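Long-range contact in leucyl-trna synthetase (Plasmodium falciparum, PDB 5FOC), which probably charges tRNA(Leu) with leucine using ATP and clears mischarged tRNA, the latter task belonging to the editing domain captured here: residues E295-P301 with E339-V344. The protein carries 2 engineered substitutions. Numbering follows the deposited sequence.
Sequences ESCIELP and EGIMTV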
ATOM      1  N   GLU A 295      13.726   9.989   3.260  1.00 21.15           N
ATOM      2  CA  GLU A 295      14.746  10.685   2.525  1.00 21.52           C
ATOM      3  C   GLU A 295      14.009  11.481   1.417  1.00 24.18           C
ATOM      4  O   GLU A 295      13.337  10.879   0.635  1.00 22.32           O
ATOM      5  CB  GLU A 295      15.714   9.720   1.876  1.00 25.05           C
ATOM      6  CG  GLU A 295      16.894  10.383   1.199  1.00 30.05           C
ATOM      7  CD  GLU A 295      17.920  10.912   2.170  1.00 31.88           C
ATOM      8  OE1 GLU A 295      18.247  10.199   3.171  1.00 37.29           O
ATOM      9  OE2 GLU A 295      18.384  12.054   1.928  1.00 40.57           O
ATOM     10  N   SER A 296      14.162  12.789   1.432  1.00 24.06           N
ATOM     11  CA  SER A 296      13.475  13.664   0.437  1.00 21.81           C
ATOM     12  C   SER A 296      14.055  13.403  -0.945  1.00 22.45           C
ATOM     13  O   SER A 296      15.289  13.360  -1.149  1.00 24.17           O
ATOM     14  CB  SER A 296      13.646  15.117   0.826  1.00 20.73           C
ATOM     15  OG  SER A 296      12.841  15.947  -0.018  1.00 24.50           O
ATOM     16  N   CYS A 297      13.150  13.183  -1.898  1.00 21.19           N
ATOM     17  CA  CYS A 297      13.495  12.861  -3.285  1.00 19.19           C
ATOM     18  C   CYS A 297      13.412  14.068  -4.242  1.00 18.65           C
ATOM     19  O   CYS A 297      13.952  13.971  -5.322  1.00 22.27           O
ATOM     20  CB  CYS A 297      12.583  11.739  -3.831  1.00 19.84           C
ATOM     21  SG  CYS A 297      12.805  10.205  -2.875  1.00 22.92           S
ATOM     22  N   ILE A 298      12.847  15.162  -3.751  1.00 21.27           N
ATOM     23  CA  ILE A 298      12.466  16.295  -4.640  1.00 21.12           C
ATOM     24  C   ILE A 298      12.814  17.613  -3.958  1.00 22.20           C
ATOM     25  O   ILE A 298      12.358  17.879  -2.846  1.00 25.19           O
ATOM     26  CB  ILE A 298      10.959  16.311  -5.010  1.00 20.81           C
ATOM     27  CG1 ILE A 298      10.555  15.049  -5.774  1.00 22.33           C
ATOM     28  CG2 ILE A 298      10.644  17.514  -5.949  1.00 21.77           C
ATOM     29  CD1 ILE A 298       9.071  14.833  -5.929  1.00 25.70           C
ATOM     30  N   GLU A 299      13.549  18.464  -4.675  1.00 21.82           N
ATOM     31  CA  GLU A 299      13.811  19.812  -4.212  1.00 22.79           C
ATOM     32  C   GLU A 299      13.097  20.821  -5.135  1.00 23.86           C
ATOM     33  O   GLU A 299      12.968  20.607  -6.342  1.00 26.26           O
ATOM     34  CB  GLU A 299      15.290  20.125  -4.131  1.00 29.83           C
ATOM     35  CG  GLU A 299      16.075  20.105  -5.420  1.00 33.38           C
ATOM     36  CD  GLU A 299      17.458  20.701  -5.253  1.00 41.28           C
ATOM     37  OE1 GLU A 299      17.849  21.011  -4.105  1.00 52.21           O
ATOM     38  OE2 GLU A 299      18.165  20.840  -6.265  1.00 50.59           O
ATOM     39  N   LEU A 300      12.603  21.887  -4.542  1.00 25.18           N
ATOM     40  CA  LEU A 300      11.967  22.946  -5.312  1.00 25.57           C
ATOM     41  C   LEU A 300      12.925  24.113  -5.247  1.00 26.75           C
ATOM     42  O   LEU A 300      13.520  24.370  -4.185  1.00 29.72           O
ATOM     43  CB  LEU A 300      10.603  23.322  -4.750  1.00 28.80           C
ATOM     44  CG  LEU A 300       9.469  22.371  -5.167  1.00 27.88           C
ATOM     45  CD1 LEU A 300       8.208  22.712  -4.425  1.00 29.35           C
ATOM     46  CD2 LEU A 300       9.250  22.442  -6.664  1.00 27.01           C
ATOM     47  N   PRO A 301      13.118  24.788  -6.389  1.00 31.31           N
ATOM     48  CA  PRO A 301      13.981  25.973  -6.389  1.00 31.75           C
ATOM     49  C   PRO A 301      13.514  26.990  -5.339  1.00 33.27           C
ATOM     50  O   PRO A 301      12.321  27.147  -5.128  1.00 42.16           O
ATOM     51  CB  PRO A 301      13.806  26.529  -7.814  1.00 32.46           C
ATOM     52  CG  PRO A 301      13.294  25.390  -8.613  1.00 36.99           C
ATOM     53  CD  PRO A 301      12.440  24.599  -7.684  1.00 31.41           C
ATOM     54  N   GLU A 339       8.303  21.776 -11.581  1.00 23.97           N
ATOM     55  CA  GLU A 339       9.395  22.595 -11.147  1.00 24.42           C
ATOM     56  C   GLU A 339      10.410  21.825 -10.320  1.00 24.31           C
ATOM     57  O   GLU A 339      11.485  22.326 -10.096  1.00 26.85           O
ATOM     58  CB  GLU A 339       8.889  23.783 -10.325  1.00 25.05           C
ATOM     59  CG  GLU A 339       8.008  24.719 -11.101  1.00 27.32           C
ATOM     60  CD  GLU A 339       7.456  25.839 -10.243  1.00 39.68           C
ATOM     61  OE1 GLU A 339       8.188  26.386  -9.405  1.00 44.45           O
ATOM     62  OE2 GLU A 339       6.265  26.172 -10.391  1.00 54.15           O
ATOM     63  N   GLY A 340      10.070  20.600  -9.960  1.00 24.88           N
ATOM     64  CA  GLY A 340      10.921  19.873  -8.998  1.00 22.73           C
ATOM     65  C   GLY A 340      12.180  19.348  -9.668  1.00 23.55           C
ATOM     66  O   GLY A 340      12.170  19.050 -10.882  1.00 24.31           O
ATOM     67  N   ILE A 341      13.245  19.188  -8.857  1.00 23.07           N
ATOM     68  CA  ILE A 341      14.491  18.546  -9.281  1.00 22.77           C
ATOM     69  C   ILE A 341      14.681  17.345  -8.356  1.00 21.02           C
ATOM     70  O   ILE A 341      14.547  17.475  -7.139  1.00 25.97           O
ATOM     71  CB  ILE A 341      15.704  19.496  -9.166  1.00 25.25           C
ATOM     72  CG1 ILE A 341      15.467  20.751 -10.029  1.00 27.72           C
ATOM     73  CG2 ILE A 341      16.994  18.806  -9.591  1.00 26.45           C
ATOM     74  CD1 ILE A 341      16.356  21.921  -9.692  1.00 36.95           C
ATOM     75  N   MET A 342      14.955  16.196  -8.949  1.00 21.51           N
ATOM     76  CA  MET A 342      15.258  14.980  -8.169  1.00 19.92           C
ATOM     77  C   MET A 342      16.592  15.062  -7.435  1.00 21.87           C
ATOM     78  O   MET A 342      17.608  15.525  -7.973  1.00 24.41           O
ATOM     79  CB  MET A 342      15.269  13.772  -9.084  1.00 20.58           C
ATOM     80  CG  MET A 342      13.981  13.495  -9.872  1.00 23.30           C
ATOM     81  SD  MET A 342      12.457  13.478  -8.951  1.00 25.20           S
ATOM     82  CE  MET A 342      12.835  12.086  -7.852  1.00 20.83           C
ATOM     83  N   THR A 343      16.585  14.525  -6.222  1.00 21.50           N
ATOM     84  CA  THR A 343      17.773  14.562  -5.333  1.00 22.68           C
ATOM     85  C   THR A 343      18.356  13.184  -4.909  1.00 22.73           C
ATOM     86  O   THR A 343      19.297  13.105  -4.066  1.00 28.11           O
ATOM     87  CB  THR A 343      17.455  15.361  -4.061  1.00 28.80           C
ATOM     88  OG1 THR A 343      16.354  14.746  -3.388  1.00 27.39           O
ATOM     89  CG2 THR A 343      17.137  16.810  -4.392  1.00 29.37           C
ATOM     90  N   VAL A 344      17.815  12.123  -5.497  1.00 23.59           N
ATOM     91  CA  VAL A 344      18.164  10.719  -5.137  1.00 22.41           C
ATOM     92  C   VAL A 344      18.528   9.892  -6.344  1.00 21.32           C
ATOM     93  O   VAL A 344      17.997  10.143  -7.467  1.00 25.49           O
ATOM     94  CB  VAL A 344      16.998  10.038  -4.371  1.00 21.16           C
ATOM     95  CG1 VAL A 344      16.804  10.744  -3.024  1.00 20.81           C
ATOM     96  CG2 VAL A 344      15.692  10.050  -5.206  1.00 20.88           C
TER
HETATM   97  O   HOH W   1      19.455  17.882  -7.054  1.00 59.65           O
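Two short strands, 298-299 and 341-342, pair antiparallel into a two-stranded sheet at the periphery of the editing domain. The sheet joins the two ends of a largely helical excursion, residues 302-338. Glu299 and Ile341 form the hydrogen-bonded pair, with Glu299 N to Ile341 O at 2.8 Å and Ile341 N to Glu299 O at 2.9 Å. Just past the strands, Thr343 N also bonds Cys297 O, at 2.8 Å. Ile298 and Met342 form the non-hydrogen-bonded pair.

The ribbon has two unlike faces. On the Ile298 and Met342 face, the methionine folds back through three m torsions. Its SD rests 4.0 Å from Ile298 CG1, and its CE sits 4.0 Å from Cys297 CB. Ile298 CG2 fits over Gly340, 3.9 Å from its CA; a side chain there would strike this methyl. Leu300 CD2 lies 3.9 Å from the same Gly340 CA. Helices 325-339 and 352-365 pack against this buried side. Beyond the strand, Val344 CG2 meets Cys297 SG at 3.7 Å.

On the other face, the stem of Glu299 lies between two neighbours: its CG is 3.8 Å from Ile341 CB and 3.6 Å from Thr343 CG2. Water 1 joins Met342 O, at 3.1 Å, to Glu299 OE2 through a weak 3.3 Å bond. At the far end, Pro301 CD abuts Glu339 O at 3.4 Å, where helix 325-339 runs out.

Thr343 OG1 adds a weak bond to Ser296 O (2.8 Å), while Ser296 OG turns to Asp261. Backbone bonds thus set the register. Apolar side chains fill the buried face. The Glu299 and Ile341 face is mixed: aliphatic contacts line it, and the Glu299 carboxylate stays on this partly exposed side, reaching water.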